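Local atomic coordinates of bromo domain-containing protein (Trypanosoma brucei brucei, PDB entry 5K29), a protein that is of unknown function but carries a bromodomain, the fold that in other proteins reads acetylated lysines, and so probably binds such marks. Residues V72-V85 against F105-I117. Sequence-based numbering, arbitrary orientation.
Sequences VQLTTLKEDIRLMV and FEKFAMGKIDAYI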
ATOM      1  N   VAL A  72      -4.708   4.830 -12.826  1.00 70.40           N
ATOM      2  CA  VAL A  72      -5.087   3.525 -13.400  1.00 70.88           C
ATOM      3  C   VAL A  72      -4.270   2.400 -12.729  1.00 70.38           C
ATOM      4  O   VAL A  72      -4.810   1.340 -12.390  1.00 66.55           O
ATOM      5  CB  VAL A  72      -4.873   3.491 -14.935  1.00 78.73           C
ATOM      6  CG1 VAL A  72      -5.416   2.199 -15.539  1.00 79.78           C
ATOM      7  CG2 VAL A  72      -5.503   4.702 -15.615  1.00 83.13           C
ATOM      8  N   GLN A  73      -2.958   2.659 -12.564  1.00 65.85           N
ATOM      9  CA  GLN A  73      -1.968   1.742 -12.012  1.00 63.03           C
ATOM     10  C   GLN A  73      -1.681   1.944 -10.519  1.00 63.84           C
ATOM     11  O   GLN A  73      -0.774   1.302  -9.986  1.00 62.13           O
ATOM     12  CB  GLN A  73      -0.675   1.832 -12.835  1.00 65.02           C
ATOM     13  CG  GLN A  73      -0.675   0.908 -14.035  1.00 86.85           C
ATOM     14  CD  GLN A  73       0.731   0.501 -14.391  1.00107.46           C
ATOM     15  OE1 GLN A  73       1.557   1.327 -14.806  1.00108.69           O
ATOM     16  NE2 GLN A  73       1.042  -0.780 -14.197  1.00 86.14           N
ATOM     17  N   LEU A  74      -2.495   2.773  -9.831  1.00 59.45           N
ATOM     18  CA  LEU A  74      -2.390   3.064  -8.393  1.00 56.41           C
ATOM     19  C   LEU A  74      -0.952   3.512  -8.016  1.00 58.76           C
ATOM     20  O   LEU A  74      -0.387   3.087  -7.019  1.00 57.09           O
ATOM     21  CB  LEU A  74      -2.933   1.894  -7.517  1.00 54.87           C
ATOM     22  CG  LEU A  74      -4.429   1.549  -7.745  1.00 60.57           C
ATOM     23  CD1 LEU A  74      -4.797   0.182  -7.187  1.00 58.99           C
ATOM     24  CD2 LEU A  74      -5.322   2.617  -7.167  1.00 64.84           C
ATOM     25  N   THR A  75      -0.388   4.378  -8.857  1.00 57.34           N
ATOM     26  CA  THR A  75       0.944   4.976  -8.739  1.00 56.87           C
ATOM     27  C   THR A  75       1.171   5.619  -7.344  1.00 59.48           C
ATOM     28  O   THR A  75       2.166   5.303  -6.686  1.00 57.82           O
ATOM     29  CB  THR A  75       1.138   5.970  -9.897  1.00 60.26           C
ATOM     30  OG1 THR A  75       0.924   5.278 -11.117  1.00 63.72           O
ATOM     31  CG2 THR A  75       2.513   6.595  -9.922  1.00 62.08           C
ATOM     32  N   THR A  76       0.243   6.488  -6.896  1.00 55.85           N
ATOM     33  CA  THR A  76       0.369   7.180  -5.603  1.00 54.91           C
ATOM     34  C   THR A  76       0.430   6.199  -4.415  1.00 57.90           C
ATOM     35  O   THR A  76       1.292   6.357  -3.544  1.00 56.77           O
ATOM     36  CB  THR A  76      -0.711   8.250  -5.437  1.00 57.48           C
ATOM     37  OG1 THR A  76      -0.689   9.057  -6.605  1.00 65.20           O
ATOM     38  CG2 THR A  76      -0.461   9.151  -4.222  1.00 58.51           C
ATOM     39  N   LEU A  77      -0.494   5.218  -4.381  1.00 52.89           N
ATOM     40  CA  LEU A  77      -0.579   4.183  -3.359  1.00 51.14           C
ATOM     41  C   LEU A  77       0.714   3.379  -3.331  1.00 53.53           C
ATOM     42  O   LEU A  77       1.245   3.152  -2.253  1.00 54.22           O
ATOM     43  CB  LEU A  77      -1.815   3.258  -3.561  1.00 51.36           C
ATOM     44  CG  LEU A  77      -1.933   2.018  -2.634  1.00 54.45           C
ATOM     45  CD1 LEU A  77      -1.978   2.405  -1.145  1.00 55.10           C
ATOM     46  CD2 LEU A  77      -3.206   1.212  -2.952  1.00 56.67           C
ATOM     47  N   LYS A  78       1.228   2.982  -4.497  1.00 51.31           N
ATOM     48  CA  LYS A  78       2.493   2.235  -4.569  1.00 50.42           C
ATOM     49  C   LYS A  78       3.689   3.085  -4.092  1.00 55.29           C
ATOM     50  O   LYS A  78       4.570   2.546  -3.423  1.00 55.83           O
ATOM     51  CB  LYS A  78       2.739   1.659  -5.956  1.00 50.57           C
ATOM     52  CG  LYS A  78       1.733   0.594  -6.360  1.00 53.52           C
ATOM     53  CD  LYS A  78       2.117   0.100  -7.760  1.00 61.05           C
ATOM     54  CE  LYS A  78       1.471  -1.213  -8.093  1.00 73.14           C
ATOM     55  NZ  LYS A  78       1.494  -1.469  -9.555  1.00 80.26           N
ATOM     56  N   GLU A  79       3.680   4.411  -4.380  1.00 52.12           N
ATOM     57  CA  GLU A  79       4.715   5.354  -3.911  1.00 52.62           C
ATOM     58  C   GLU A  79       4.699   5.376  -2.393  1.00 55.94           C
ATOM     59  O   GLU A  79       5.726   5.154  -1.780  1.00 55.59           O
ATOM     60  CB  GLU A  79       4.441   6.773  -4.387  1.00 55.99           C
ATOM     61  CG  GLU A  79       4.980   7.118  -5.752  1.00 72.82           C
ATOM     62  CD  GLU A  79       4.508   8.472  -6.244  1.00 91.05           C
ATOM     63  OE1 GLU A  79       4.127   9.318  -5.401  1.00 97.44           O
ATOM     64  OE2 GLU A  79       4.524   8.693  -7.476  1.00 81.65           O
ATOM     65  N   ASP A  80       3.515   5.560  -1.789  1.00 53.22           N
ATOM     66  CA  ASP A  80       3.346   5.609  -0.333  1.00 52.51           C
ATOM     67  C   ASP A  80       3.907   4.387   0.358  1.00 55.17           C
ATOM     68  O   ASP A  80       4.582   4.528   1.360  1.00 55.61           O
ATOM     69  CB  ASP A  80       1.867   5.794   0.018  1.00 54.94           C
ATOM     70  CG  ASP A  80       1.351   7.195  -0.216  1.00 64.55           C
ATOM     71  OD1 ASP A  80       2.101   8.026  -0.798  1.00 66.38           O
ATOM     72  OD2 ASP A  80       0.215   7.474   0.192  1.00 68.73           O
ATOM     73  N   ILE A  81       3.663   3.195  -0.199  1.00 52.02           N
ATOM     74  CA  ILE A  81       4.186   1.946   0.337  1.00 50.80           C
ATOM     75  C   ILE A  81       5.711   1.949   0.238  1.00 51.26           C
ATOM     76  O   ILE A  81       6.357   1.612   1.213  1.00 51.73           O
ATOM     77  CB  ILE A  81       3.566   0.695  -0.357  1.00 54.34           C
ATOM     78  CG1 ILE A  81       2.007   0.629  -0.214  1.00 56.23           C
ATOM     79  CG2 ILE A  81       4.242  -0.629   0.119  1.00 54.60           C
ATOM     80  CD1 ILE A  81       1.441   0.517   1.219  1.00 58.70           C
ATOM     81  N   ARG A  82       6.282   2.277  -0.948  1.00 47.00           N
ATOM     82  CA  ARG A  82       7.739   2.266  -1.150  1.00 45.45           C
ATOM     83  C   ARG A  82       8.421   3.254  -0.238  1.00 48.89           C
ATOM     84  O   ARG A  82       9.462   2.925   0.336  1.00 49.71           O
ATOM     85  CB  ARG A  82       8.105   2.498  -2.623  1.00 42.86           C
ATOM     86  CG  ARG A  82       7.768   1.263  -3.452  1.00 53.76           C
ATOM     87  CD  ARG A  82       8.250   1.317  -4.858  1.00 57.27           C
ATOM     88  NE  ARG A  82       7.978   0.042  -5.517  1.00 55.06           N
ATOM     89  CZ  ARG A  82       7.230  -0.090  -6.596  1.00 59.64           C
ATOM     90  NH1 ARG A  82       7.020  -1.289  -7.118  1.00 58.41           N
ATOM     91  NH2 ARG A  82       6.692   0.977  -7.175  1.00 53.34           N
ATOM     92  N   LEU A  83       7.797   4.418  -0.027  1.00 46.18           N
ATOM     93  CA  LEU A  83       8.327   5.445   0.856  1.00 49.37           C
ATOM     94  C   LEU A  83       8.356   4.987   2.298  1.00 54.68           C
ATOM     95  O   LEU A  83       9.344   5.266   2.973  1.00 55.17           O
ATOM     96  CB  LEU A  83       7.591   6.806   0.722  1.00 51.46           C
ATOM     97  CG  LEU A  83       7.581   7.547  -0.634  1.00 59.58           C
ATOM     98  CD1 LEU A  83       7.154   9.009  -0.456  1.00 62.76           C
ATOM     99  CD2 LEU A  83       8.952   7.545  -1.326  1.00 64.94           C
ATOM    100  N   MET A  84       7.308   4.259   2.775  1.00 52.34           N
ATOM    101  CA  MET A  84       7.239   3.753   4.165  1.00 52.49           C
ATOM    102  C   MET A  84       8.326   2.702   4.304  1.00 55.64           C
ATOM    103  O   MET A  84       9.050   2.682   5.287  1.00 58.09           O
ATOM    104  CB  MET A  84       5.903   3.033   4.436  1.00 55.57           C
ATOM    105  CG  MET A  84       4.692   3.926   4.649  1.00 61.73           C
ATOM    106  SD  MET A  84       3.021   3.110   4.494  1.00 67.06           S
ATOM    107  CE  MET A  84       3.405   1.470   4.478  1.00 62.23           C
ATOM    108  N   VAL A  85       8.454   1.826   3.300  1.00 48.71           N
ATOM    109  CA  VAL A  85       9.457   0.762   3.322  1.00 48.96           C
ATOM    110  C   VAL A  85      10.890   1.326   3.314  1.00 51.82           C
ATOM    111  O   VAL A  85      11.708   0.859   4.101  1.00 53.62           O
ATOM    112  CB  VAL A  85       9.197  -0.270   2.212  1.00 51.91           C
ATOM    113  CG1 VAL A  85      10.402  -1.192   2.023  1.00 52.40           C
ATOM    114  CG2 VAL A  85       7.928  -1.073   2.545  1.00 52.28           C
ATOM    115  N   PHE A 105       6.921  -7.385   3.170  1.00 57.37           N
ATOM    116  CA  PHE A 105       5.632  -6.718   3.229  1.00 54.67           C
ATOM    117  C   PHE A 105       5.360  -6.056   1.882  1.00 57.22           C
ATOM    118  O   PHE A 105       4.291  -6.262   1.308  1.00 57.94           O
ATOM    119  CB  PHE A 105       5.572  -5.676   4.368  1.00 55.11           C
ATOM    120  CG  PHE A 105       4.402  -4.720   4.247  1.00 54.94           C
ATOM    121  CD1 PHE A 105       3.116  -5.118   4.598  1.00 59.37           C
ATOM    122  CD2 PHE A 105       4.565  -3.467   3.677  1.00 54.39           C
ATOM    123  CE1 PHE A 105       2.034  -4.248   4.452  1.00 58.58           C
ATOM    124  CE2 PHE A 105       3.478  -2.607   3.513  1.00 56.02           C
ATOM    125  CZ  PHE A 105       2.227  -2.996   3.909  1.00 54.05           C
ATOM    126  N   GLU A 106       6.340  -5.283   1.385  1.00 51.25           N
ATOM    127  CA  GLU A 106       6.282  -4.554   0.132  1.00 49.21           C
ATOM    128  C   GLU A 106       5.905  -5.461  -1.042  1.00 54.85           C
ATOM    129  O   GLU A 106       4.997  -5.110  -1.785  1.00 55.15           O
ATOM    130  CB  GLU A 106       7.606  -3.837  -0.156  1.00 49.76           C
ATOM    131  CG  GLU A 106       7.493  -2.982  -1.405  1.00 55.69           C
ATOM    132  CD  GLU A 106       8.676  -2.103  -1.714  1.00 68.55           C
ATOM    133  OE1 GLU A 106       9.506  -2.492  -2.563  1.00 82.55           O
ATOM    134  OE2 GLU A 106       8.732  -0.988  -1.160  1.00 72.37           O
ATOM    135  N   LYS A 107       6.569  -6.620  -1.188  1.00 53.91           N
ATOM    136  CA  LYS A 107       6.271  -7.587  -2.254  1.00 55.10           C
ATOM    137  C   LYS A 107       4.817  -8.082  -2.131  1.00 59.33           C
ATOM    138  O   LYS A 107       4.093  -8.120  -3.120  1.00 59.97           O
ATOM    139  CB  LYS A 107       7.272  -8.756  -2.242  1.00 60.97           C
ATOM    140  N   PHE A 108       4.375  -8.369  -0.909  1.00 56.25           N
ATOM    141  CA  PHE A 108       3.012  -8.788  -0.630  1.00 57.16           C
ATOM    142  C   PHE A 108       1.988  -7.701  -1.039  1.00 59.28           C
ATOM    143  O   PHE A 108       0.996  -8.020  -1.695  1.00 59.20           O
ATOM    144  CB  PHE A 108       2.858  -9.187   0.854  1.00 59.38           C
ATOM    145  CG  PHE A 108       1.443  -9.086   1.365  1.00 60.27           C
ATOM    146  CD1 PHE A 108       0.528 -10.113   1.137  1.00 63.21           C
ATOM    147  CD2 PHE A 108       1.016  -7.955   2.064  1.00 59.78           C
ATOM    148  CE1 PHE A 108      -0.782 -10.015   1.599  1.00 64.85           C
ATOM    149  CE2 PHE A 108      -0.290  -7.862   2.533  1.00 61.78           C
ATOM    150  CZ  PHE A 108      -1.175  -8.902   2.320  1.00 62.94           C
ATOM    151  N   ALA A 109       2.223  -6.444  -0.626  1.00 53.20           N
ATOM    152  CA  ALA A 109       1.334  -5.310  -0.896  1.00 51.02           C
ATOM    153  C   ALA A 109       1.241  -4.998  -2.408  1.00 55.80           C
ATOM    154  O   ALA A 109       0.148  -4.747  -2.911  1.00 55.60           O
ATOM    155  CB  ALA A 109       1.795  -4.081  -0.125  1.00 49.37           C
ATOM    156  N   MET A 110       2.368  -5.033  -3.124  1.00 52.07           N
ATOM    157  CA  MET A 110       2.372  -4.806  -4.568  1.00 53.89           C
ATOM    158  C   MET A 110       1.509  -5.888  -5.267  1.00 60.69           C
ATOM    159  O   MET A 110       0.760  -5.553  -6.182  1.00 62.04           O
ATOM    160  CB  MET A 110       3.809  -4.785  -5.141  1.00 56.55           C
ATOM    161  CG  MET A 110       4.670  -3.656  -4.597  1.00 59.52           C
ATOM    162  SD  MET A 110       3.901  -2.029  -4.781  1.00 63.58           S
ATOM    163  CE  MET A 110       4.862  -1.088  -3.686  1.00 60.30           C
ATOM    164  N   GLY A 111       1.580  -7.131  -4.774  1.00 57.24           N
ATOM    165  CA  GLY A 111       0.811  -8.274  -5.272  1.00 58.99           C
ATOM    166  C   GLY A 111      -0.682  -8.032  -5.148  1.00 60.39           C
ATOM    167  O   GLY A 111      -1.408  -8.201  -6.124  1.00 59.37           O
ATOM    168  N   LYS A 112      -1.135  -7.550  -3.974  1.00 55.33           N
ATOM    169  CA  LYS A 112      -2.553  -7.234  -3.692  1.00 56.01           C
ATOM    170  C   LYS A 112      -3.043  -6.039  -4.516  1.00 58.18           C
ATOM    171  O   LYS A 112      -4.178  -6.028  -4.992  1.00 57.67           O
ATOM    172  CB  LYS A 112      -2.789  -6.968  -2.186  1.00 58.20           C
ATOM    173  CG  LYS A 112      -2.903  -8.228  -1.339  1.00 68.37           C
ATOM    174  CD  LYS A 112      -4.345  -8.417  -0.898  1.00 83.19           C
ATOM    175  CE  LYS A 112      -4.639  -9.768  -0.302  1.00 99.95           C
ATOM    176  NZ  LYS A 112      -4.178  -9.869   1.103  1.00114.12           N
ATOM    177  N   ILE A 113      -2.168  -5.053  -4.709  1.00 54.44           N
ATOM    178  CA  ILE A 113      -2.457  -3.858  -5.494  1.00 53.91           C
ATOM    179  C   ILE A 113      -2.617  -4.250  -6.957  1.00 55.84           C
ATOM    180  O   ILE A 113      -3.577  -3.814  -7.587  1.00 56.85           O
ATOM    181  CB  ILE A 113      -1.395  -2.720  -5.247  1.00 55.56           C
ATOM    182  CG1 ILE A 113      -1.491  -2.185  -3.775  1.00 54.14           C
ATOM    183  CG2 ILE A 113      -1.584  -1.580  -6.260  1.00 56.67           C
ATOM    184  CD1 ILE A 113      -0.219  -1.430  -3.192  1.00 51.83           C
ATOM    185  N   ASP A 114      -1.734  -5.119  -7.479  1.00 53.21           N
ATOM    186  CA  ASP A 114      -1.816  -5.564  -8.884  1.00 54.43           C
ATOM    187  C   ASP A 114      -3.003  -6.478  -9.146  1.00 60.92           C
ATOM    188  O   ASP A 114      -3.605  -6.395 -10.222  1.00 61.36           O
ATOM    189  CB  ASP A 114      -0.510  -6.193  -9.381  1.00 56.41           C
ATOM    190  CG  ASP A 114       0.665  -5.227  -9.504  1.00 73.09           C
ATOM    191  OD1 ASP A 114       0.427  -4.020  -9.808  1.00 72.03           O
ATOM    192  OD2 ASP A 114       1.830  -5.683  -9.348  1.00 82.23           O
ATOM    193  N   ALA A 115      -3.344  -7.348  -8.169  1.00 59.33           N
ATOM    194  CA  ALA A 115      -4.485  -8.264  -8.258  1.00 60.95           C
ATOM    195  C   ALA A 115      -5.760  -7.431  -8.259  1.00 63.96           C
ATOM    196  O   ALA A 115      -6.701  -7.781  -8.953  1.00 65.63           O
ATOM    197  CB  ALA A 115      -4.496  -9.208  -7.075  1.00 62.50           C
ATOM    198  N   TYR A 116      -5.790  -6.323  -7.495  1.00 57.98           N
ATOM    199  CA  TYR A 116      -6.967  -5.457  -7.488  1.00 58.74           C
ATOM    200  C   TYR A 116      -7.197  -4.887  -8.927  1.00 62.94           C
ATOM    201  O   TYR A 116      -8.311  -4.951  -9.436  1.00 63.63           O
ATOM    202  CB  TYR A 116      -6.836  -4.336  -6.440  1.00 57.75           C
ATOM    203  CG  TYR A 116      -7.924  -3.291  -6.583  1.00 61.39           C
ATOM    204  CD1 TYR A 116      -9.182  -3.481  -6.015  1.00 63.89           C
ATOM    205  CD2 TYR A 116      -7.721  -2.144  -7.351  1.00 62.87           C
ATOM    206  CE1 TYR A 116     -10.205  -2.556  -6.200  1.00 65.36           C
ATOM    207  CE2 TYR A 116      -8.742  -1.220  -7.554  1.00 66.04           C
ATOM    208  CZ  TYR A 116      -9.971  -1.412  -6.944  1.00 74.91           C
ATOM    209  OH  TYR A 116     -10.964  -0.479  -7.104  1.00 80.74           O
ATOM    210  N   ILE A 117      -6.145  -4.305  -9.530  1.00 58.94           N
ATOM    211  CA  ILE A 117      -6.102  -3.754 -10.900  1.00 60.76           C
ATOM    212  C   ILE A 117      -6.509  -4.831 -11.916  1.00 67.27           C
ATOM    213  O   ILE A 117      -7.393  -4.579 -12.733  1.00 70.05           O
ATOM    214  CB  ILE A 117      -4.689  -3.194 -11.213  1.00 62.55           C
ATOM    215  CG1 ILE A 117      -4.353  -1.972 -10.349  1.00 61.06           C
ATOM    216  CG2 ILE A 117      -4.546  -2.886 -12.685  1.00 66.58           C
ATOM    217  CD1 ILE A 117      -2.834  -1.596 -10.360  1.00 64.58           C
TER
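Ile-81 pushes its CG2 branch between Phe-105, Glu-106, Ala-109 and Met-110, a knob-into-hole fit that joins the last two helices of the bromodomain's left-handed four-helix bundle. The segments of helices 75-92 and 97-122 run almost antiparallel, at 173°, with axes 10.3 Å apart, and they illustrate how such a pair divides its interface between an oily inner side and a charged flank. CG2 of Ile-81 lies anti to the backbone N, which carries it into the hole, 4.0 Å from CE2 of Phe-105, which CE of Met-84 also touches; Ile-81 and Phe-105 meet at about a right angle. Nearer the start of helix 75-92, Ile-113 spreads its branches: CD1 packs on CG of Leu-77 at 3.9 Å, while CG2 faces Leu-74. CD1 of Leu-74, the N-cap residue, is shared by Ile-113, Ile-117 and the Tyr-116 ring. Leu-18 of helix 12-21 touches both Leu-74 and Leu-77, and the Tyr-116 hydroxyl hydrogen-bonds Glu-14.

Lys-78 runs along the charged flank. Its extended chain and Ile-113 slide past each other in opposite directions, CE of Lys-78 lying 3.6 Å from CG2 of Ile-113, and its CG rests beside SD of Met-110. A bend at chi2 (-53°) of Met-110 turns its thioether toward helix 75-92, where CE lies over one face of the Arg-82 guanidinium, offset toward its rim. Glu-106 OE1 stays 4.2 Å from Arg-82 NE, too far for a salt bridge; OE2 lies against the arginine's aliphatic part, 3.4 Å from CG of Arg-82, and also against CB of Val-85. The charged contact that does close is at the tip of Lys-78, whose NZ donates to OD1 of Asp-114 at 2.8 Å, arriving on the syn side and 17° out of the carboxylate plane.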